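Local coordinates for capsid protein VP1 (Human polyomavirus 12, PDB 6Y5Z) that probably builds the T=7 icosahedral shell of the virion from units of five disulfide-linked copies and takes part in attachment of the virus to host cells, at residues 26-31 with 261-266; 123-128 with 241-246. All coordinates share one frame; numbering follows the deposited sequence. Where two conformers were deposited one is given.

Contact 1 (26-31 with 261-266) and contact 2 (123-128 with 241-246) lie side by side in the antiparallel beta framework of the VP1 jelly roll, their centres about 8 Å apart. Contact 2 is nested along the chain: its segments fall between the two of contact 1, so the outer pair closes a loop that contains the inner one. Strands 237-250 and 257-276 follow each other in sequence and are neighbours in one sheet, which makes them the bridge between the contacts. A salt bridge, Arg-264 NH1 to Asp-244 OD1 at 2.8 Å, joins the two directly. Both buried contacts also reach neighbouring copies of VP1, so the core pairing and the pentamer interfaces share residues.

Contact 1. Residues 26-31 with 261-266; sequences LNPRMG and GLPRYF
Leu-26 and Arg-264 form one antiparallel hydrogen-bonded pair, the last of strand 9-26 with strand 257-276 in the jelly-roll sheet before the chain leaves as a loop, and each backbone satisfies the donor and acceptor of the other. Leu-26 N gives its hydrogen to Arg-264 O at 2.9 Å with an N-H...O angle of 164°, and Arg-264 N returns a bond of 3.1 Å to Leu-26 O. Beyond this pair a proline on each segment, Pro-28 and Pro-263, has no N-H to give, and apolar packing takes over. The ring of Pro-28 lies along the backbone from Gly-261 to Pro-263, its CD 3.7 Å from Pro-263 N. With CG beside the backbone N (chi1 -67°), Met-30 brings SD to 3.5 Å from Gly-261 CA, where the absence of a side chain permits the approach. Leu-26 CD1 and CD2 both reach Phe-266 CE1, each at 4.1 Å, the side chains crossing at about a right angle. Asn-27 OD1 touches Pro-263 CB, but its hydrogen bond comes from Leu-168 N of a neighbouring subunit. Arg-29 NH1 reaches back over the carbonyl plane to Pro-28 O of its own segment; outside the contact, NE pairs with Asp-179 and NH1 with Tyr-40 OH. The Arg-264 guanidinium turns away, NH1 to Asp-244 and NH2 to Thr-94 OG1. The chemistry implies a divided contact: one reciprocal backbone pair, then apolar packing, with side-chain polarity met largely elsewhere.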
loop_
_atom_site.group_PDB
_atom_site.type_symbol
_atom_site.label_atom_id
_atom_site.label_comp_id
_atom_site.label_asym_id
_atom_site.label_seq_id
_atom_site.Cartn_x
_atom_site.Cartn_y
_atom_site.Cartn_z
ATOM N N LEU D 26 -5.643 -17.220 -22.040
ATOM C CA LEU D 26 -7.084 -17.425 -21.770
ATOM C C LEU D 26 -7.800 -16.090 -21.951
ATOM O O LEU D 26 -7.460 -15.133 -21.253
ATOM C CB LEU D 26 -7.281 -18.015 -20.374
ATOM C CG LEU D 26 -7.118 -19.531 -20.284
ATOM C CD1 LEU D 26 -5.744 -20.002 -20.733
ATOM C CD2 LEU D 26 -7.411 -20.013 -18.875
ATOM N N ASN D 27 -8.765 -16.030 -22.863
ATOM C CA ASN D 27 -9.580 -14.817 -23.071
ATOM C C ASN D 27 -10.608 -14.725 -21.958
ATOM O O ASN D 27 -11.104 -15.734 -21.438
ATOM C CB ASN D 27 -10.222 -14.796 -24.458
ATOM C CG ASN D 27 -9.224 -14.360 -25.500
ATOM O OD1 ASN D 27 -8.466 -13.430 -25.257
ATOM N ND2 ASN D 27 -9.182 -15.068 -26.619
ATOM N N PRO D 28 -10.934 -13.483 -21.563
ATOM C CA PRO D 28 -11.912 -13.257 -20.509
ATOM C C PRO D 28 -13.326 -13.636 -20.980
ATOM O O PRO D 28 -13.623 -13.611 -22.180
ATOM C CB PRO D 28 -11.781 -11.755 -20.229
ATOM C CG PRO D 28 -11.341 -11.180 -21.514
ATOM C CD PRO D 28 -10.472 -12.229 -22.172
ATOM N N ARG D 29 -14.134 -14.064 -20.016
ATOM C CA ARG D 29 -15.551 -14.435 -20.223
ATOM C C ARG D 29 -16.395 -13.510 -19.353
ATOM O O ARG D 29 -16.802 -13.919 -18.275
ATOM C CB ARG D 29 -15.724 -15.928 -19.922
ATOM C CG ARG D 29 -14.813 -16.820 -20.755
ATOM C CD ARG D 29 -15.241 -16.811 -22.215
ATOM N NE ARG D 29 -14.365 -17.562 -23.087
ATOM C CZ ARG D 29 -13.666 -17.086 -24.110
ATOM N NH1 ARG D 29 -13.587 -15.787 -24.356
ATOM N NH2 ARG D 29 -12.943 -17.930 -24.827
ATOM N N MET D 30 -16.634 -12.290 -19.820
ATOM C CA MET D 30 -17.289 -11.239 -19.017
ATOM C C MET D 30 -18.802 -11.229 -19.220
ATOM O O MET D 30 -19.444 -10.396 -18.620
ATOM C CB MET D 30 -16.712 -9.885 -19.401
ATOM C CG MET D 30 -15.253 -9.751 -18.990
ATOM S SD MET D 30 -15.015 -9.718 -17.171
ATOM C CE MET D 30 -14.381 -11.356 -16.857
ATOM N N GLY D 31 -19.340 -12.136 -20.038
ATOM C CA GLY D 31 -20.773 -12.193 -20.363
ATOM C C GLY D 31 -20.982 -12.211 -21.865
ATOM O O GLY D 31 -21.700 -13.107 -22.369
ATOM N N GLY D 261 -13.173 -7.078 -18.730
ATOM C CA GLY D 261 -12.139 -8.052 -18.352
ATOM C C GLY D 261 -10.973 -8.014 -19.327
ATOM O O GLY D 261 -11.103 -7.449 -20.419
ATOM N N LEU D 262 -9.844 -8.604 -18.951
ATOM C CA LEU D 262 -8.639 -8.641 -19.809
ATOM C C LEU D 262 -8.142 -10.071 -19.870
ATOM O O LEU D 262 -8.340 -10.881 -18.952
ATOM C CB LEU D 262 -7.555 -7.697 -19.262
ATOM C CG LEU D 262 -7.818 -6.202 -19.448
ATOM C CD1 LEU D 262 -6.729 -5.379 -18.770
ATOM C CD2 LEU D 262 -7.930 -5.839 -20.922
ATOM N N PRO D 263 -7.446 -10.421 -20.963
ATOM C CA PRO D 263 -6.884 -11.756 -21.116
ATOM C C PRO D 263 -5.697 -11.977 -20.188
ATOM O O PRO D 263 -5.054 -11.026 -19.801
ATOM C CB PRO D 263 -6.396 -11.841 -22.566
ATOM C CG PRO D 263 -6.742 -10.508 -23.179
ATOM C CD PRO D 263 -7.132 -9.547 -22.091
ATOM N N ARG D 264 -5.425 -13.241 -19.905
ATOM C CA ARG D 264 -4.268 -13.644 -19.094
ATOM C C ARG D 264 -3.400 -14.617 -19.883
ATOM O O ARG D 264 -3.914 -15.613 -20.422
ATOM C CB ARG D 264 -4.744 -14.250 -17.774
ATOM C CG ARG D 264 -3.625 -14.760 -16.883
ATOM C CD ARG D 264 -4.150 -15.233 -15.543
ATOM N NE ARG D 264 -4.587 -14.182 -14.617
ATOM C CZ ARG D 264 -3.825 -13.577 -13.708
ATOM N NH1 ARG D 264 -4.347 -12.664 -12.901
ATOM N NH2 ARG D 264 -2.531 -13.859 -13.632
ATOM N N TYR D 265 -2.103 -14.378 -19.823
ATOM C CA TYR D 265 -1.050 -15.279 -20.330
ATOM C C TYR D 265 -0.539 -16.173 -19.206
ATOM O O TYR D 265 -0.357 -15.703 -18.047
ATOM C CB TYR D 265 0.113 -14.445 -20.852
ATOM C CG TYR D 265 1.291 -15.224 -21.352
ATOM C CD1 TYR D 265 1.251 -15.906 -22.553
ATOM C CD2 TYR D 265 2.450 -15.284 -20.602
ATOM C CE1 TYR D 265 2.354 -16.624 -23.003
ATOM C CE2 TYR D 265 3.575 -15.946 -21.062
ATOM C CZ TYR D 265 3.516 -16.651 -22.242
ATOM O OH TYR D 265 4.669 -17.293 -22.636
ATOM N N PHE D 266 -0.207 -17.407 -19.568
ATOM C CA PHE D 266 0.456 -18.397 -18.696
ATOM C C PHE D 266 1.645 -18.979 -19.439
ATOM O O PHE D 266 1.481 -19.382 -20.607
ATOM C CB PHE D 266 -0.452 -19.571 -18.332
ATOM C CG PHE D 266 -1.698 -19.237 -17.550
ATOM C CD1 PHE D 266 -2.810 -18.658 -18.157
ATOM C CD2 PHE D 266 -1.795 -19.594 -16.219
ATOM C CE1 PHE D 266 -3.966 -18.417 -17.433
ATOM C CE2 PHE D 266 -2.957 -19.357 -15.499
ATOM C CZ PHE D 266 -4.049 -18.785 -16.112
#

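Contact 2. Residues 123-128 with 241-246; sequences STYHMF and SCCDVM
Tyr-125 to Phe-128 pair in antiparallel register with Val-245 back to Cys-242, joining two neighbouring strands of the VP1 jelly roll whose N-to-C directions differ by 163°. Backbone bonds set this register. Tyr-125 and Val-245 exchange two N-H...O bonds, as do Met-127 and Cys-243, the shortest being Met-127 N to Cys-243 O at 2.8 Å. CA-H...O contacts fill the intervals, for example His-126 CA to Cys-243 O at 3.3 Å.

Apolar and sulfur contacts occupy the face of Tyr-125, Met-127, Cys-243 and Val-245. The Tyr-125 ring stands anti to its backbone N (chi1 -176°), which places CD2 at 4.1 Å from Cys-243 CB, where Met-127 CG also packs; the Cys-243 sulfur sits at the ring edge, 5.5 Å from the Tyr-125 centroid. The phenol OH is bonded to Tyr-65, and the ring also meets that of Phe-215 of the third subunit, so this face borders another copy of VP1.

The other face, of His-126, Phe-128, Cys-242 and Asp-244, is partly polar. Asp-244 OD1 is gripped both by His-126 and by Arg-264, an arrangement that would be expected to favour a charged carboxylate. Met-246 SD approaches the His-126 ring edge, 3.5 Å from CE1. Next to it, Asp-244 OD1 lies nearly in the His-126 ring plane and receives the ND1-H on its anti lone pair, 2.6 Å away and almost straight at 168°.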
loop_
_atom_site.group_PDB
_atom_site.type_symbol
_atom_site.label_atom_id
_atom_site.label_comp_id
_atom_site.label_asym_id
_atom_site.label_seq_id
_atom_site.Cartn_x
_atom_site.Cartn_y
_atom_site.Cartn_z
ATOM N N SER D 123 -15.078 -2.308 -9.008
ATOM C CA SER D 123 -14.628 -3.513 -8.298
ATOM C C SER D 123 -13.742 -4.359 -9.220
ATOM O O SER D 123 -14.014 -4.473 -10.420
ATOM C CB SER D 123 -15.788 -4.306 -7.792
ATOM O OG SER D 123 -16.506 -3.605 -6.774
ATOM N N THR D 124 -12.656 -4.868 -8.667
ATOM C CA THR D 124 -11.696 -5.723 -9.386
ATOM C C THR D 124 -11.655 -7.096 -8.732
ATOM O O THR D 124 -11.802 -7.244 -7.507
ATOM C CB THR D 124 -10.321 -5.068 -9.465
ATOM O OG1 THR D 124 -9.847 -4.853 -8.155
ATOM C CG2 THR D 124 -10.368 -3.754 -10.197
ATOM N N TYR D 125 -11.482 -8.105 -9.565
ATOM C CA TYR D 125 -11.411 -9.508 -9.122
ATOM C C TYR D 125 -10.397 -10.197 -10.031
ATOM O O TYR D 125 -10.630 -10.283 -11.252
ATOM C CB TYR D 125 -12.780 -10.176 -9.194
ATOM C CG TYR D 125 -12.787 -11.579 -8.669
ATOM C CD1 TYR D 125 -12.886 -11.811 -7.305
ATOM C CD2 TYR D 125 -12.676 -12.659 -9.520
ATOM C CE1 TYR D 125 -12.858 -13.093 -6.790
ATOM C CE2 TYR D 125 -12.698 -13.949 -9.020
ATOM C CZ TYR D 125 -12.808 -14.167 -7.658
ATOM O OH TYR D 125 -12.788 -15.435 -7.149
ATOM N N HIS D 126 -9.273 -10.584 -9.452
ATOM C CA HIS D 126 -8.181 -11.253 -10.188
ATOM C C HIS D 126 -7.983 -12.610 -9.551
ATOM O O HIS D 126 -7.933 -12.690 -8.311
ATOM C CB HIS D 126 -6.886 -10.465 -10.169
ATOM C CG HIS D 126 -6.980 -9.204 -10.927
ATOM N ND1 HIS D 126 -7.018 -9.181 -12.301
ATOM C CD2 HIS D 126 -7.037 -7.920 -10.514
ATOM C CE1 HIS D 126 -7.113 -7.934 -12.703
ATOM N NE2 HIS D 126 -7.118 -7.138 -11.621
ATOM N N MET D 127 -7.917 -13.653 -10.358
ATOM C CA MET D 127 -7.489 -14.952 -9.822
ATOM C C MET D 127 -6.879 -15.770 -10.957
ATOM O O MET D 127 -7.256 -15.603 -12.134
ATOM C CB MET D 127 -8.653 -15.692 -9.159
ATOM C CG MET D 127 -9.670 -16.186 -10.131
ATOM S SD MET D 127 -9.228 -17.849 -10.610
ATOM C CE MET D 127 -9.434 -18.563 -8.974
ATOM N N PHE D 128 -5.898 -16.578 -10.594
ATOM C CA PHE D 128 -5.398 -17.590 -11.540
ATOM C C PHE D 128 -5.054 -18.837 -10.753
ATOM O O PHE D 128 -4.819 -18.796 -9.527
ATOM C CB PHE D 128 -4.209 -17.089 -12.345
ATOM C CG PHE D 128 -2.941 -16.942 -11.564
ATOM C CD1 PHE D 128 -2.688 -15.791 -10.838
ATOM C CD2 PHE D 128 -1.982 -17.945 -11.587
ATOM C CE1 PHE D 128 -1.501 -15.661 -10.128
ATOM C CE2 PHE D 128 -0.791 -17.792 -10.903
ATOM C CZ PHE D 128 -0.561 -16.652 -10.172
ATOM N N SER D 241 -6.835 -21.871 -15.030
ATOM C CA SER D 241 -8.105 -21.207 -14.645
ATOM C C SER D 241 -7.808 -19.736 -14.361
ATOM O O SER D 241 -6.727 -19.496 -13.846
ATOM C CB SER D 241 -8.683 -21.850 -13.420
ATOM O OG SER D 241 -8.871 -23.247 -13.586
ATOM N N CYS D 242 -8.736 -18.832 -14.633
ATOM C CA CYS D 242 -8.530 -17.423 -14.219
ATOM C C CYS D 242 -9.831 -16.643 -14.312
ATOM O O CYS D 242 -10.806 -17.115 -14.911
ATOM C CB CYS D 242 -7.437 -16.763 -15.040
ATOM S SG CYS D 242 -7.724 -16.766 -16.828
ATOM N N CYS D 243 -9.813 -15.455 -13.724
ATOM C CA CYS D 243 -10.778 -14.379 -13.998
ATOM C C CYS D 243 -10.055 -13.070 -13.702
ATOM O O CYS D 243 -9.312 -13.007 -12.706
ATOM C CB CYS D 243 -12.021 -14.542 -13.139
ATOM S SG CYS D 243 -13.305 -13.356 -13.588
ATOM N N ASP D 244 -10.257 -12.077 -14.544
ATOM C CA ASP D 244 -9.584 -10.769 -14.410
ATOM C C ASP D 244 -10.554 -9.661 -14.786
ATOM O O ASP D 244 -10.476 -9.112 -15.897
ATOM C CB ASP D 244 -8.308 -10.760 -15.244
ATOM C CG ASP D 244 -7.289 -11.729 -14.682
ATOM O OD1 ASP D 244 -6.729 -11.416 -13.606
ATOM O OD2 ASP D 244 -7.084 -12.835 -15.293
ATOM N N VAL D 245 -11.427 -9.334 -13.836
ATOM C CA VAL D 245 -12.389 -8.203 -13.932
ATOM C C VAL D 245 -11.646 -6.926 -13.552
ATOM O O VAL D 245 -11.120 -6.863 -12.428
ATOM C CB VAL D 245 -13.597 -8.395 -12.999
ATOM C CG1 VAL D 245 -14.488 -7.157 -13.004
ATOM C CG2 VAL D 245 -14.384 -9.640 -13.381
ATOM N N MET D 246 -11.659 -5.920 -14.422
ATOM C CA MET D 246 -10.934 -4.644 -14.210
ATOM C C MET D 246 -11.853 -3.548 -13.681
ATOM O O MET D 246 -11.337 -2.515 -13.258
ATOM C CB MET D 246 -10.312 -4.169 -15.521
ATOM C CG MET D 246 -9.282 -5.118 -16.069
ATOM S SD MET D 246 -7.860 -5.315 -14.975
ATOM C CE MET D 246 -7.162 -3.662 -14.960
#